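Local coordinates for GAF domain-containing protein (Thermoplasma acidophilum, PDB 4MN7), which probably reduces free methionine-R-sulfoxide to methionine, as a type II free methionine-R-sulfoxide reductase built on a GAF domain, at residues A[59-72]-A[91-105]. The protein carries 1 engineered substitution. Sequence-based numbering, arbitrary orientation.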
# COMPACT_ATOMS: atom_id res chain seq x y z
N LEU A 59 2.86 -17.60 -17.99
CA LEU A 59 2.04 -17.56 -16.78
C LEU A 59 1.63 -16.11 -16.45
O LEU A 59 0.58 -15.85 -15.94
CB LEU A 59 2.83 -18.09 -15.61
CG LEU A 59 3.40 -19.49 -15.81
CD1 LEU A 59 4.40 -19.76 -14.69
CD2 LEU A 59 2.28 -20.50 -15.79
N CYS A 60 2.50 -15.16 -16.72
CA CYS A 60 2.16 -13.80 -16.40
C CYS A 60 0.87 -13.40 -17.18
O CYS A 60 -0.04 -12.75 -16.65
CB CYS A 60 3.35 -12.93 -16.70
SG CYS A 60 4.68 -13.09 -15.47
N SER A 61 0.75 -13.79 -18.44
CA SER A 61 -0.44 -13.42 -19.19
C SER A 61 -1.62 -14.16 -18.72
O SER A 61 -2.74 -13.61 -18.66
CB SER A 61 -0.28 -13.81 -20.68
OG SER A 61 0.83 -13.14 -21.14
N LEU A 62 -1.38 -15.44 -18.45
CA LEU A 62 -2.47 -16.34 -18.11
C LEU A 62 -3.30 -15.81 -16.93
O LEU A 62 -4.52 -15.88 -16.99
CB LEU A 62 -1.99 -17.79 -17.87
CG LEU A 62 -2.98 -18.91 -18.13
CD1 LEU A 62 -3.45 -18.81 -19.58
CD2 LEU A 62 -2.35 -20.29 -17.85
N ALA A 63 -2.65 -15.25 -15.91
CA ALA A 63 -3.41 -14.83 -14.72
C ALA A 63 -4.39 -13.72 -15.06
O ALA A 63 -5.46 -13.61 -14.52
CB ALA A 63 -2.48 -14.37 -13.64
N VAL A 64 -3.96 -12.84 -15.93
CA VAL A 64 -4.76 -11.72 -16.33
C VAL A 64 -5.82 -12.22 -17.30
O VAL A 64 -6.93 -11.75 -17.23
CB VAL A 64 -3.90 -10.63 -16.97
CG1 VAL A 64 -4.75 -9.68 -17.78
CG2 VAL A 64 -3.25 -9.84 -15.84
N LEU A 65 -5.49 -13.16 -18.18
CA LEU A 65 -6.42 -13.56 -19.22
C LEU A 65 -7.51 -14.42 -18.59
O LEU A 65 -8.64 -14.28 -18.92
CB LEU A 65 -5.72 -14.36 -20.32
CG LEU A 65 -4.77 -13.62 -21.22
CD1 LEU A 65 -4.00 -14.66 -22.10
CD2 LEU A 65 -5.54 -12.62 -22.09
N LYS A 66 -7.14 -15.31 -17.67
CA LYS A 66 -8.10 -16.14 -16.99
C LYS A 66 -8.71 -15.38 -15.82
O LYS A 66 -9.66 -15.83 -15.27
CB LYS A 66 -7.43 -17.36 -16.34
CG LYS A 66 -6.91 -18.44 -17.26
CD LYS A 66 -6.92 -19.81 -16.54
CE LYS A 66 -6.20 -19.76 -15.20
NZ LYS A 66 -6.29 -21.01 -14.40
N ASN A 67 -8.12 -14.28 -15.39
CA ASN A 67 -8.50 -13.65 -14.11
C ASN A 67 -8.50 -14.59 -12.93
O ASN A 67 -9.41 -14.62 -12.17
CB ASN A 67 -9.84 -12.92 -14.17
CG ASN A 67 -10.01 -11.96 -12.99
OD1 ASN A 67 -9.07 -11.72 -12.21
ND2 ASN A 67 -11.19 -11.47 -12.84
N ASP A 68 -7.41 -15.28 -12.72
CA ASP A 68 -7.34 -16.23 -11.62
C ASP A 68 -5.87 -16.50 -11.34
O ASP A 68 -5.02 -16.20 -12.18
CB ASP A 68 -8.04 -17.50 -12.14
CG ASP A 68 -8.64 -18.34 -11.07
OD1 ASP A 68 -8.64 -17.93 -9.92
OD2 ASP A 68 -9.07 -19.47 -11.40
N ILE A 69 -5.58 -17.12 -10.21
CA ILE A 69 -4.24 -17.51 -9.86
C ILE A 69 -3.72 -18.55 -10.82
O ILE A 69 -4.43 -19.48 -11.19
CB ILE A 69 -4.19 -18.09 -8.45
CG1 ILE A 69 -4.36 -16.96 -7.42
CG2 ILE A 69 -2.86 -18.78 -8.18
CD1 ILE A 69 -4.58 -17.43 -6.02
N VAL A 70 -2.46 -18.42 -11.18
CA VAL A 70 -1.80 -19.47 -11.97
C VAL A 70 -0.65 -19.89 -11.10
O VAL A 70 0.22 -19.06 -10.74
CB VAL A 70 -1.34 -18.96 -13.33
CG1 VAL A 70 -0.46 -19.98 -14.04
CG2 VAL A 70 -2.59 -18.71 -14.18
N ASN A 71 -0.57 -21.17 -10.83
CA ASN A 71 0.46 -21.67 -9.90
C ASN A 71 1.11 -22.83 -10.57
O ASN A 71 0.49 -23.87 -10.60
CB ASN A 71 -0.16 -22.11 -8.57
CG ASN A 71 0.89 -22.60 -7.54
OD1 ASN A 71 2.07 -22.82 -7.86
ND2 ASN A 71 0.42 -22.85 -6.30
N GLU A 72 2.34 -22.65 -11.08
CA GLU A 72 3.11 -23.74 -11.71
C GLU A 72 4.04 -24.38 -10.68
O GLU A 72 4.99 -23.77 -10.21
CB GLU A 72 3.90 -23.21 -12.89
CG GLU A 72 4.86 -24.22 -13.47
CD GLU A 72 4.11 -25.48 -13.90
OE1 GLU A 72 4.41 -26.61 -13.40
OE2 GLU A 72 3.17 -25.33 -14.71
N GLU A 91 6.53 -21.10 -9.77
CA GLU A 91 6.12 -19.75 -10.02
C GLU A 91 4.59 -19.60 -9.85
O GLU A 91 3.82 -20.47 -10.27
CB GLU A 91 6.53 -19.31 -11.42
CG GLU A 91 6.15 -17.84 -11.72
CD GLU A 91 6.63 -17.34 -13.05
OE1 GLU A 91 7.16 -18.18 -13.79
OE2 GLU A 91 6.50 -16.12 -13.34
N ILE A 92 4.19 -18.48 -9.23
CA ILE A 92 2.79 -18.20 -8.97
C ILE A 92 2.54 -16.79 -9.41
O ILE A 92 3.38 -15.91 -9.25
CB ILE A 92 2.41 -18.43 -7.51
CG1 ILE A 92 0.89 -18.36 -7.35
CG2 ILE A 92 3.14 -17.46 -6.64
CD1 ILE A 92 0.39 -18.67 -5.97
N VAL A 93 1.42 -16.61 -10.08
CA VAL A 93 1.02 -15.31 -10.56
C VAL A 93 -0.39 -15.10 -10.06
O VAL A 93 -1.27 -15.88 -10.34
CB VAL A 93 1.06 -15.20 -12.06
CG1 VAL A 93 0.84 -13.75 -12.49
CG2 VAL A 93 2.39 -15.66 -12.62
N VAL A 94 -0.59 -14.01 -9.33
CA VAL A 94 -1.85 -13.75 -8.65
C VAL A 94 -2.37 -12.46 -9.19
O VAL A 94 -1.68 -11.47 -9.14
CB VAL A 94 -1.53 -13.53 -7.19
CG1 VAL A 94 -2.77 -13.11 -6.46
CG2 VAL A 94 -0.91 -14.79 -6.59
N PRO A 95 -3.57 -12.46 -9.79
CA PRO A 95 -4.15 -11.23 -10.37
C PRO A 95 -4.46 -10.17 -9.35
O PRO A 95 -4.88 -10.51 -8.24
CB PRO A 95 -5.45 -11.70 -11.00
CG PRO A 95 -5.74 -12.97 -10.32
CD PRO A 95 -4.47 -13.59 -9.95
N VAL A 96 -4.24 -8.91 -9.71
CA VAL A 96 -4.64 -7.75 -8.88
C VAL A 96 -5.90 -7.19 -9.49
O VAL A 96 -5.88 -6.83 -10.62
CB VAL A 96 -3.56 -6.67 -8.80
CG1 VAL A 96 -4.08 -5.39 -8.05
CG2 VAL A 96 -2.33 -7.26 -8.12
N ARG A 97 -7.00 -7.22 -8.76
CA ARG A 97 -8.25 -6.74 -9.29
C ARG A 97 -8.78 -5.39 -8.76
O ARG A 97 -8.69 -5.04 -7.56
CB ARG A 97 -9.33 -7.76 -9.02
CG ARG A 97 -9.02 -9.11 -9.60
CD ARG A 97 -9.97 -10.12 -8.99
NE ARG A 97 -9.73 -11.42 -9.54
CZ ARG A 97 -9.76 -12.54 -8.85
NH1 ARG A 97 -10.08 -12.52 -7.59
NH2 ARG A 97 -9.53 -13.69 -9.46
N TYR A 98 -9.39 -4.65 -9.68
CA TYR A 98 -9.95 -3.33 -9.38
C TYR A 98 -11.30 -3.25 -10.05
O TYR A 98 -11.42 -3.35 -11.25
CB TYR A 98 -9.00 -2.26 -9.86
CG TYR A 98 -9.33 -0.84 -9.38
CD1 TYR A 98 -10.24 -0.01 -10.11
CD2 TYR A 98 -8.79 -0.34 -8.20
CE1 TYR A 98 -10.55 1.29 -9.67
CE2 TYR A 98 -9.08 0.95 -7.77
CZ TYR A 98 -9.95 1.76 -8.51
OH TYR A 98 -10.23 3.02 -8.03
N GLN A 99 -12.33 -3.18 -9.23
CA GLN A 99 -13.71 -3.28 -9.70
C GLN A 99 -13.95 -4.59 -10.41
O GLN A 99 -14.46 -4.58 -11.49
CB GLN A 99 -14.04 -2.06 -10.58
CG GLN A 99 -14.15 -0.84 -9.67
CD GLN A 99 -13.98 0.47 -10.36
OE1 GLN A 99 -13.51 0.55 -11.47
NE2 GLN A 99 -14.36 1.52 -9.68
N GLY A 100 -13.50 -5.69 -9.82
CA GLY A 100 -13.73 -7.03 -10.36
C GLY A 100 -12.88 -7.45 -11.57
O GLY A 100 -12.84 -8.63 -11.90
N GLU A 101 -12.17 -6.49 -12.19
CA GLU A 101 -11.36 -6.73 -13.37
C GLU A 101 -9.85 -6.69 -13.05
O GLU A 101 -9.38 -5.89 -12.24
CB GLU A 101 -11.74 -5.70 -14.44
CG GLU A 101 -13.05 -6.03 -15.20
CD GLU A 101 -13.21 -7.54 -15.54
OE1 GLU A 101 -12.71 -8.02 -16.58
OE2 GLU A 101 -13.86 -8.26 -14.76
N PRO A 102 -9.11 -7.51 -13.72
CA PRO A 102 -7.69 -7.55 -13.49
C PRO A 102 -7.02 -6.29 -14.00
O PRO A 102 -7.33 -5.83 -15.08
CB PRO A 102 -7.25 -8.79 -14.26
CG PRO A 102 -8.36 -9.09 -15.24
CD PRO A 102 -9.59 -8.49 -14.70
N ILE A 103 -6.16 -5.70 -13.19
CA ILE A 103 -5.41 -4.51 -13.65
C ILE A 103 -3.90 -4.71 -13.59
O ILE A 103 -3.12 -3.81 -13.93
CB ILE A 103 -5.82 -3.25 -12.88
CG1 ILE A 103 -5.62 -3.49 -11.37
CG2 ILE A 103 -7.30 -2.97 -13.19
CD1 ILE A 103 -5.25 -2.26 -10.57
N GLY A 104 -3.52 -5.88 -13.14
CA GLY A 104 -2.15 -6.21 -12.95
C GLY A 104 -2.01 -7.49 -12.17
O GLY A 104 -2.94 -8.29 -12.09
N GLU A 105 -0.81 -7.74 -11.66
CA GLU A 105 -0.57 -9.03 -10.97
C GLU A 105 0.63 -9.00 -10.08
O GLU A 105 1.53 -8.15 -10.24
CB GLU A 105 -0.40 -10.12 -12.04
CG GLU A 105 0.81 -9.88 -12.92
CD GLU A 105 0.84 -10.83 -14.13
OE1 GLU A 105 -0.21 -11.35 -14.55
OE2 GLU A 105 1.93 -11.14 -14.56
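Arg97 grips Asn67 side-on with two nitrogens, each aimed at a different oxygen. Its NE donates to Asn67 OD1 at 2.8 Å, almost straight, with OD1 lying in the guanidinium plane; NH2 reaches Asn67 O at 2.9 Å from above that carbonyl plane. The amide and guanidinium planes stand 79° apart, so the amide meets the guanidinium edge nearly upright. Positive phi at Asn67 marks the C' residue of a Schellman motif, and CG stands opposite the backbone N (chi1 -164°), which carries the amide across to Arg97 and the Pro102 ring; ND2 adds a weak bond to Gly100 O. Replacing Asn67 with an alanine would probably leave Arg97 NE without this acceptor and open a gap beside the Pro102 ring.

Backbone pairing is antiparallel: Val70 and Glu72 form hydrogen-bonded pairs with Val93 and Glu91, Val93 N reaching Val70 O at 2.8 Å.

Apolar packing ties the helix to the same strand. Ala63 CB sits 3.6 Å from Val93 CG1, while Val93 CG2 faces Leu59 CB at 3.9 Å. Beyond the helix, the Ile69 side chain crosses that of Ile92 at a slant, CG2 3.9 Å from CG1.

Among the acidic groups, Glu105 brings OE1 to 2.5 Å from Cys60 O. Glu91, extended past Leu59 CD1, hydrogen-bonds Tyr81 through OE1.

Helix 59-66 thus lies across strands 91-98 and 101-105, at 37° to the former, and the chain then returns as edge strand 70-72 of the antiparallel GAF sheet. Helix 118-136 packs on the other face, against Val94 and Val96, and strand 27-34 continues the sheet beyond 101-110.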